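PDB 2BYC: blue-light receptor of the BLUF-family, which probably senses blue light through a flavin bound noncovalently in its BLUF domain. Local coordinates for residues T9-V14 with L113-P118; E63-I68 with Q75-F80. All coordinates share one frame; numbering follows the deposited sequence.

Contacts 1 and 2 lie on the two faces of one mixed beta sheet, their centres about 12 Å apart. Strands 5-14 and 77-84 run antiparallel as neighbours in it: contact 1 starts from the first and contact 2 ends on the second, and Thr9 O and Phe80 N, 2.7 Å apart, probably form one of the bonds joining them. In chain order 9-14 comes first, then both segments of contact 2, and last the loop 113-118. Contact 2 packs helix 58-69 on the flavin side of the sheet, whereas contact 1 brings the C-terminal part of the chain to the reverse side. Tyr10 of strand 5-14 reaches the flavin, so a single strand borders both the chromophore and the C-terminal region.

Contact 1. Residues T9-V14 with L113-P118; sequences TYRSRV and LDLSGP. With FMN (flavin mononucleotide), chain C.
Arg11 meets the loop 113-118 chiefly with its aliphatic stem rather than its charge: CD lies 3.2 Å from Leu113 O, and across the contact the guanidinium adds a long salt bridge. The strand is 5-14 of the BLUF domain's ferredoxin-like alpha/beta fold, and the loop, which leads from helix 100-106 to helix 120-131, crosses the sheet face turned away from the flavin. Arg11 runs out with CG anti to the backbone N (chi1 -171°) and then bends at chi3 (73°), which carries the head group past two successive carbonyls. Leu113 O stands at the guanidinium edge, near its plane, while Asp114 O lies over one face, 3.5 Å from the plane and nearer its margin. The Asp114 carboxylate plane is turned 58° from the guanidinium; OD1 is 3.8 Å from Arg11 NH1 but stands off the guanidinium plane, so the attraction is one of charge without a directed N-H. Leu113 O, buried here, finds no hydrogen-bond partner. Shortening Arg11 to an alanine would probably leave the Asp114 carboxylate without this charge partner and open a gap beside the Leu113 carbonyl, with CB still next to Leu115 CD2. Helix 120-131 packs on the same region, with Val121 touching both Thr9 and Leu115. Tyr10 points the other way, its OH hydrogen-bonded to Gln52 OE1 and 3.4 Å from FMN C6. On the loop side, Leu115 completes the apolar part of the contact by laying CD2 alongside the arginine stem, 3.9 Å from Arg11 CD.

Contact 2. Residues E63-I68 with Q75-F80; sequences ELFRLI and QEILAF. With FMN (flavin mononucleotide), chain C.
This is a small apolar helix-on-sheet contact, in which helix 58-69 packs against strand 77-84 beside the flavin pocket of the BLUF domain. Phe65 and Ile77 carry it. The phenyl ring extends from the helix with CG anti to the backbone N (chi1 -178°), and this brings its far rim to the strand, with CE1 3.9 Å from Ile77 CG2. CZ is almost as close to the same methyl, which approaches the ring obliquely, and the two side chains pass alongside each other, pointing opposite ways. Ile77 also sends CD1 to the helix backbone, 4.3 Å from Ile68 O, a carbonyl that accepts a hydrogen bond from His74 NE2. In all 134 Å² is buried, and the nearest CA atoms, of Ile68 and Ile77, are 9.4 Å apart.

One turn of the helix thus serves two partners, since Leu64 and Ile68 line the flavin mononucleotide pocket. Ile68 places CD1 3.7 Å from FMN N5 and CG2 4.0 Å from FMN C6, so its branches lie over one face of the isoalloxazine. Leu64 sits over the pyrimidine end of the same face, with CD1 3.6 Å from FMN N3.

Around this pair, Leu64 and Leu67 pack on helix 19-37 through Arg33, Phe65 touches Leu8 of strand 5-14, and Ile68 meets Gln52 of strand 49-55, so that helix 58-69 lies beside helix 19-37 on the flavin side of the sheet.

Contact 1. Residues T9-V14 with L113-P118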
loop_
_atom_site.group_PDB
_atom_site.type_symbol
_atom_site.label_atom_id
_atom_site.label_comp_id
_atom_site.label_asym_id
_atom_site.label_seq_id
_atom_site.Cartn_x
_atom_site.Cartn_y
_atom_site.Cartn_z
ATOM N N THR A 9 -4.020 6.068 0.167
ATOM C CA THR A 9 -4.029 4.860 0.988
ATOM C C THR A 9 -5.489 4.470 1.071
ATOM O O THR A 9 -6.303 5.338 1.307
ATOM C CB THR A 9 -3.608 5.223 2.434
ATOM O OG1 THR A 9 -2.236 5.602 2.386
ATOM C CG2 THR A 9 -3.691 4.063 3.315
ATOM N N TYR A 10 -5.777 3.171 0.850
ATOM C CA TYR A 10 -7.103 2.619 0.926
ATOM C C TYR A 10 -7.017 1.334 1.739
ATOM O O TYR A 10 -5.968 0.779 1.957
ATOM C CB TYR A 10 -7.693 2.383 -0.517
ATOM C CG TYR A 10 -7.023 1.219 -1.180
ATOM C CD1 TYR A 10 -7.331 -0.068 -0.783
ATOM C CD2 TYR A 10 -6.105 1.397 -2.230
ATOM C CE1 TYR A 10 -6.699 -1.137 -1.340
ATOM C CE2 TYR A 10 -5.471 0.306 -2.813
ATOM C CZ TYR A 10 -5.804 -0.946 -2.382
ATOM O OH TYR A 10 -5.226 -2.075 -2.876
ATOM N N ARG A 11 -8.150 0.906 2.238
ATOM C CA ARG A 11 -8.282 -0.316 3.028
ATOM C C ARG A 11 -9.293 -1.105 2.259
ATOM O O ARG A 11 -10.231 -0.503 1.705
ATOM C CB ARG A 11 -8.898 0.055 4.373
ATOM C CG ARG A 11 -8.886 -1.061 5.364
ATOM C CD ARG A 11 -9.391 -0.600 6.738
ATOM N NE ARG A 11 -10.822 -0.412 6.695
ATOM C CZ ARG A 11 -11.704 -1.256 7.217
ATOM N NH1 ARG A 11 -11.287 -2.336 7.875
ATOM N NH2 ARG A 11 -13.002 -0.997 7.107
ATOM N N SER A 12 -9.083 -2.426 2.166
ATOM C CA SER A 12 -10.066 -3.353 1.556
ATOM C C SER A 12 -10.115 -4.601 2.324
ATOM O O SER A 12 -9.212 -4.879 3.103
ATOM C CB SER A 12 -9.727 -3.707 0.117
ATOM O OG SER A 12 -8.510 -4.370 0.035
ATOM N N ARG A 13 -11.199 -5.351 2.124
ATOM C CA ARG A 13 -11.310 -6.706 2.646
ATOM C C ARG A 13 -10.745 -7.693 1.696
ATOM O O ARG A 13 -11.097 -7.724 0.516
ATOM C CB ARG A 13 -12.767 -7.112 2.784
ATOM C CG ARG A 13 -13.318 -6.869 4.102
ATOM C CD ARG A 13 -13.708 -8.177 4.782
ATOM N NE ARG A 13 -13.783 -7.940 6.228
ATOM C CZ ARG A 13 -13.867 -8.903 7.136
ATOM N NH1 ARG A 13 -13.885 -10.188 6.740
ATOM N NH2 ARG A 13 -13.890 -8.579 8.430
ATOM N N VAL A 14 -9.914 -8.546 2.241
ATOM C CA VAL A 14 -9.315 -9.630 1.486
ATOM C C VAL A 14 -10.356 -10.560 0.887
ATOM O O VAL A 14 -11.310 -10.900 1.531
ATOM C CB VAL A 14 -8.376 -10.378 2.395
ATOM C CG1 VAL A 14 -8.137 -11.743 1.930
ATOM C CG2 VAL A 14 -7.076 -9.595 2.459
ATOM N N LEU A 113 -5.355 -3.468 11.365
ATOM C CA LEU A 113 -5.607 -2.632 10.149
ATOM C C LEU A 113 -7.082 -2.147 10.071
ATOM O O LEU A 113 -7.784 -2.187 9.011
ATOM C CB LEU A 113 -5.235 -3.407 8.905
ATOM C CG LEU A 113 -3.778 -3.811 8.750
ATOM C CD1 LEU A 113 -3.637 -4.358 7.334
ATOM C CD2 LEU A 113 -2.948 -2.591 8.911
ATOM N N ASP A 114 -7.541 -1.679 11.205
ATOM C CA ASP A 114 -8.904 -1.263 11.273
ATOM C C ASP A 114 -8.940 0.155 10.806
ATOM O O ASP A 114 -9.956 0.551 10.222
ATOM C CB ASP A 114 -9.510 -1.464 12.641
ATOM C CG ASP A 114 -10.404 -2.668 12.663
ATOM O OD1 ASP A 114 -10.990 -2.902 11.573
ATOM O OD2 ASP A 114 -10.511 -3.404 13.703
ATOM N N LEU A 115 -7.794 0.846 10.960
ATOM C CA LEU A 115 -7.646 2.292 10.757
ATOM C C LEU A 115 -8.691 3.138 11.508
ATOM O O LEU A 115 -9.170 4.115 10.957
ATOM C CB LEU A 115 -7.680 2.684 9.249
ATOM C CG LEU A 115 -6.487 2.565 8.283
ATOM C CD1 LEU A 115 -5.500 1.467 8.554
ATOM C CD2 LEU A 115 -7.044 2.502 6.871
ATOM N N SER A 116 -9.046 2.782 12.740
ATOM C CA SER A 116 -10.059 3.552 13.452
ATOM C C SER A 116 -9.447 4.726 14.138
ATOM O O SER A 116 -10.098 5.748 14.342
ATOM C CB SER A 116 -10.665 2.707 14.531
ATOM O OG SER A 116 -10.867 1.404 14.061
ATOM N N GLY A 117 -8.201 4.544 14.552
ATOM C CA GLY A 117 -7.404 5.628 15.076
ATOM C C GLY A 117 -7.211 6.671 14.001
ATOM O O GLY A 117 -7.053 6.314 12.804
ATOM N N PRO A 118 -7.192 7.963 14.398
ATOM C CA PRO A 118 -6.946 8.997 13.408
ATOM C C PRO A 118 -5.447 9.110 13.031
ATOM O O PRO A 118 -5.121 9.778 12.057
ATOM C CB PRO A 118 -7.449 10.291 14.103
ATOM C CG PRO A 118 -8.058 9.839 15.445
ATOM C CD PRO A 118 -7.357 8.553 15.749
HETATM N N1 FMN C . -1.491 -4.089 -9.533
HETATM C C2 FMN C . -0.488 -3.181 -9.789
HETATM O O2 FMN C . -0.031 -3.065 -10.950
HETATM N N3 FMN C . 0.031 -2.407 -8.804
HETATM C C4 FMN C . -0.459 -2.588 -7.558
HETATM O O4 FMN C . -0.063 -1.876 -6.693
HETATM C C4A FMN C . -1.477 -3.504 -7.275
HETATM N N5 FMN C . -1.947 -3.649 -5.980
HETATM C C5A FMN C . -3.022 -4.504 -5.696
HETATM C C6 FMN C . -3.522 -4.623 -4.418
HETATM C C7 FMN C . -4.550 -5.518 -4.086
HETATM C C7M FMN C . -5.183 -5.510 -2.689
HETATM C C8 FMN C . -5.093 -6.281 -5.098
HETATM C C8M FMN C . -6.256 -7.228 -4.851
HETATM C C9 FMN C . -4.608 -6.164 -6.399
HETATM C C9A FMN C . -3.550 -5.253 -6.700
HETATM N N10 FMN C . -3.032 -5.133 -8.009
HETATM C C10 FMN C . -2.006 -4.234 -8.277
HETATM C "C1'" FMN C . -3.330 -6.136 -9.072
HETATM C "C2'" FMN C . -4.065 -5.309 -10.099
HETATM O "O2'" FMN C . -5.378 -5.358 -9.618
HETATM C "C3'" FMN C . -3.968 -5.795 -11.556
HETATM O "O3'" FMN C . -4.740 -6.946 -11.691
HETATM C "C4'" FMN C . -2.578 -6.091 -12.094
HETATM O "O4'" FMN C . -1.760 -4.916 -12.279
HETATM C "C5'" FMN C . -2.709 -6.748 -13.471
HETATM O "O5'" FMN C . -2.532 -8.165 -13.532
HETATM P P FMN C . -2.328 -8.699 -15.031
HETATM O O1P FMN C . -1.999 -10.200 -15.056
HETATM O O2P FMN C . -3.668 -8.431 -15.704
HETATM O O3P FMN C . -1.210 -7.815 -15.529
#

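Contact 2. Residues E63-I68 with Q75-F80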
loop_
_atom_site.group_PDB
_atom_site.type_symbol
_atom_site.label_atom_id
_atom_site.label_comp_id
_atom_site.label_asym_id
_atom_site.label_seq_id
_atom_site.Cartn_x
_atom_site.Cartn_y
_atom_site.Cartn_z
ATOM N N GLU A 63 -5.242 6.207 -12.213
ATOM C CA GLU A 63 -5.292 5.094 -13.116
ATOM C C GLU A 63 -5.184 3.736 -12.429
ATOM O O GLU A 63 -5.996 2.821 -12.643
ATOM C CB GLU A 63 -4.155 5.250 -14.093
ATOM C CG GLU A 63 -4.159 4.207 -15.129
ATOM C CD GLU A 63 -3.029 4.321 -16.166
ATOM O OE1 GLU A 63 -1.822 4.373 -15.764
ATOM O OE2 GLU A 63 -3.364 4.311 -17.392
ATOM N N LEU A 64 -4.212 3.655 -11.525
ATOM C CA LEU A 64 -3.907 2.459 -10.837
ATOM C C LEU A 64 -5.043 2.133 -9.927
ATOM O O LEU A 64 -5.483 0.997 -9.874
ATOM C CB LEU A 64 -2.579 2.595 -10.083
ATOM C CG LEU A 64 -2.132 1.240 -9.504
ATOM C CD1 LEU A 64 -2.022 -0.010 -10.523
ATOM C CD2 LEU A 64 -0.897 1.343 -8.638
ATOM N N PHE A 65 -5.513 3.115 -9.180
ATOM C CA PHE A 65 -6.531 2.825 -8.205
ATOM C C PHE A 65 -7.731 2.305 -8.941
ATOM O O PHE A 65 -8.433 1.457 -8.420
ATOM C CB PHE A 65 -6.849 4.113 -7.414
ATOM C CG PHE A 65 -7.870 3.922 -6.321
ATOM C CD1 PHE A 65 -7.656 2.989 -5.318
ATOM C CD2 PHE A 65 -9.002 4.706 -6.268
ATOM C CE1 PHE A 65 -8.568 2.843 -4.279
ATOM C CE2 PHE A 65 -9.919 4.557 -5.236
ATOM C CZ PHE A 65 -9.701 3.618 -4.242
ATOM N N ARG A 66 -7.940 2.797 -10.174
ATOM C CA ARG A 66 -9.075 2.388 -10.973
ATOM C C ARG A 66 -8.983 0.930 -11.229
ATOM O O ARG A 66 -9.978 0.267 -11.083
ATOM C CB ARG A 66 -9.164 3.083 -12.334
ATOM C CG ARG A 66 -9.442 4.523 -12.175
ATOM C CD ARG A 66 -10.927 4.910 -12.304
ATOM N NE ARG A 66 -11.040 6.367 -12.218
ATOM C CZ ARG A 66 -10.507 7.194 -13.113
ATOM N NH1 ARG A 66 -9.843 6.704 -14.162
ATOM N NH2 ARG A 66 -10.620 8.504 -12.943
ATOM N N LEU A 67 -7.806 0.459 -11.635
ATOM C CA LEU A 67 -7.552 -0.958 -11.935
ATOM C C LEU A 67 -7.673 -1.828 -10.714
ATOM O O LEU A 67 -8.339 -2.853 -10.717
ATOM C CB LEU A 67 -6.146 -1.086 -12.478
ATOM C CG LEU A 67 -6.203 -1.011 -13.985
ATOM C CD1 LEU A 67 -4.816 -0.696 -14.583
ATOM C CD2 LEU A 67 -6.869 -2.352 -14.533
ATOM N N ILE A 68 -7.026 -1.409 -9.652
ATOM C CA ILE A 68 -7.028 -2.132 -8.402
ATOM C C ILE A 68 -8.465 -2.277 -7.815
ATOM O O ILE A 68 -8.798 -3.273 -7.166
ATOM C CB ILE A 68 -6.085 -1.421 -7.410
ATOM C CG1 ILE A 68 -4.599 -1.436 -7.859
ATOM C CG2 ILE A 68 -6.126 -2.084 -6.123
ATOM C CD1 ILE A 68 -3.772 -0.574 -6.936
ATOM N N GLN A 75 -12.627 -6.578 -1.447
ATOM C CA GLN A 75 -13.927 -5.922 -1.485
ATOM C C GLN A 75 -14.003 -4.825 -0.472
ATOM O O GLN A 75 -13.114 -4.699 0.352
ATOM C CB GLN A 75 -15.045 -6.912 -1.110
ATOM C CG GLN A 75 -14.649 -7.887 -0.030
ATOM C CD GLN A 75 -15.569 -9.132 0.074
ATOM O OE1 GLN A 75 -16.238 -9.542 -0.897
ATOM N NE2 GLN A 75 -15.609 -9.724 1.271
ATOM N N GLU A 76 -15.108 -4.073 -0.531
ATOM C CA GLU A 76 -15.376 -2.992 0.379
ATOM C C GLU A 76 -14.194 -2.028 0.373
ATOM O O GLU A 76 -13.667 -1.684 1.400
ATOM C CB GLU A 76 -15.541 -3.536 1.782
ATOM C CG GLU A 76 -16.718 -4.523 1.929
ATOM C CD GLU A 76 -16.809 -5.090 3.343
ATOM O OE1 GLU A 76 -16.534 -4.329 4.330
ATOM O OE2 GLU A 76 -17.139 -6.303 3.472
ATOM N N ILE A 77 -13.751 -1.640 -0.796
ATOM C CA ILE A 77 -12.527 -0.772 -0.877
ATOM C C ILE A 77 -12.962 0.607 -0.454
ATOM O O ILE A 77 -13.969 1.156 -0.996
ATOM C CB ILE A 77 -12.041 -0.775 -2.309
ATOM C CG1 ILE A 77 -11.625 -2.201 -2.660
ATOM C CG2 ILE A 77 -10.918 0.222 -2.531
ATOM C CD1 ILE A 77 -11.750 -2.480 -4.118
ATOM N N LEU A 78 -12.191 1.214 0.438
ATOM C CA LEU A 78 -12.490 2.566 0.754
ATOM C C LEU A 78 -11.187 3.300 1.070
ATOM O O LEU A 78 -10.352 2.837 1.801
ATOM C CB LEU A 78 -13.471 2.513 1.924
ATOM C CG LEU A 78 -14.060 3.791 2.410
ATOM C CD1 LEU A 78 -15.141 4.265 1.427
ATOM C CD2 LEU A 78 -14.616 3.544 3.852
ATOM N N ALA A 79 -11.022 4.429 0.439
ATOM C CA ALA A 79 -9.835 5.243 0.599
ATOM C C ALA A 79 -9.838 5.960 1.943
ATOM O O ALA A 79 -10.847 6.506 2.421
ATOM C CB ALA A 79 -9.690 6.245 -0.529
ATOM N N PHE A 80 -8.657 5.936 2.540
ATOM C CA PHE A 80 -8.430 6.615 3.767
ATOM C C PHE A 80 -8.074 8.062 3.447
ATOM O O PHE A 80 -8.592 9.033 4.029
ATOM C CB PHE A 80 -7.259 5.982 4.524
ATOM C CG PHE A 80 -6.800 6.847 5.621
ATOM C CD1 PHE A 80 -7.556 6.931 6.777
ATOM C CD2 PHE A 80 -5.655 7.658 5.478
ATOM C CE1 PHE A 80 -7.197 7.760 7.816
ATOM C CE2 PHE A 80 -5.249 8.562 6.526
ATOM C CZ PHE A 80 -6.010 8.612 7.720
HETATM N N1 FMN C . -1.491 -4.089 -9.533
HETATM C C2 FMN C . -0.488 -3.181 -9.789
HETATM O O2 FMN C . -0.031 -3.065 -10.950
HETATM N N3 FMN C . 0.031 -2.407 -8.804
HETATM C C4 FMN C . -0.459 -2.588 -7.558
HETATM O O4 FMN C . -0.063 -1.876 -6.693
HETATM C C4A FMN C . -1.477 -3.504 -7.275
HETATM N N5 FMN C . -1.947 -3.649 -5.980
HETATM C C5A FMN C . -3.022 -4.504 -5.696
HETATM C C6 FMN C . -3.522 -4.623 -4.418
HETATM C C7 FMN C . -4.550 -5.518 -4.086
HETATM C C7M FMN C . -5.183 -5.510 -2.689
HETATM C C8 FMN C . -5.093 -6.281 -5.098
HETATM C C8M FMN C . -6.256 -7.228 -4.851
HETATM C C9 FMN C . -4.608 -6.164 -6.399
HETATM C C9A FMN C . -3.550 -5.253 -6.700
HETATM N N10 FMN C . -3.032 -5.133 -8.009
HETATM C C10 FMN C . -2.006 -4.234 -8.277
HETATM C "C1'" FMN C . -3.330 -6.136 -9.072
HETATM C "C2'" FMN C . -4.065 -5.309 -10.099
HETATM O "O2'" FMN C . -5.378 -5.358 -9.618
HETATM C "C3'" FMN C . -3.968 -5.795 -11.556
HETATM O "O3'" FMN C . -4.740 -6.946 -11.691
HETATM C "C4'" FMN C . -2.578 -6.091 -12.094
HETATM O "O4'" FMN C . -1.760 -4.916 -12.279
HETATM C "C5'" FMN C . -2.709 -6.748 -13.471
HETATM O "O5'" FMN C . -2.532 -8.165 -13.532
HETATM P P FMN C . -2.328 -8.699 -15.031
HETATM O O1P FMN C . -1.999 -10.200 -15.056
HETATM O O2P FMN C . -3.668 -8.431 -15.704
HETATM O O3P FMN C . -1.210 -7.815 -15.529
#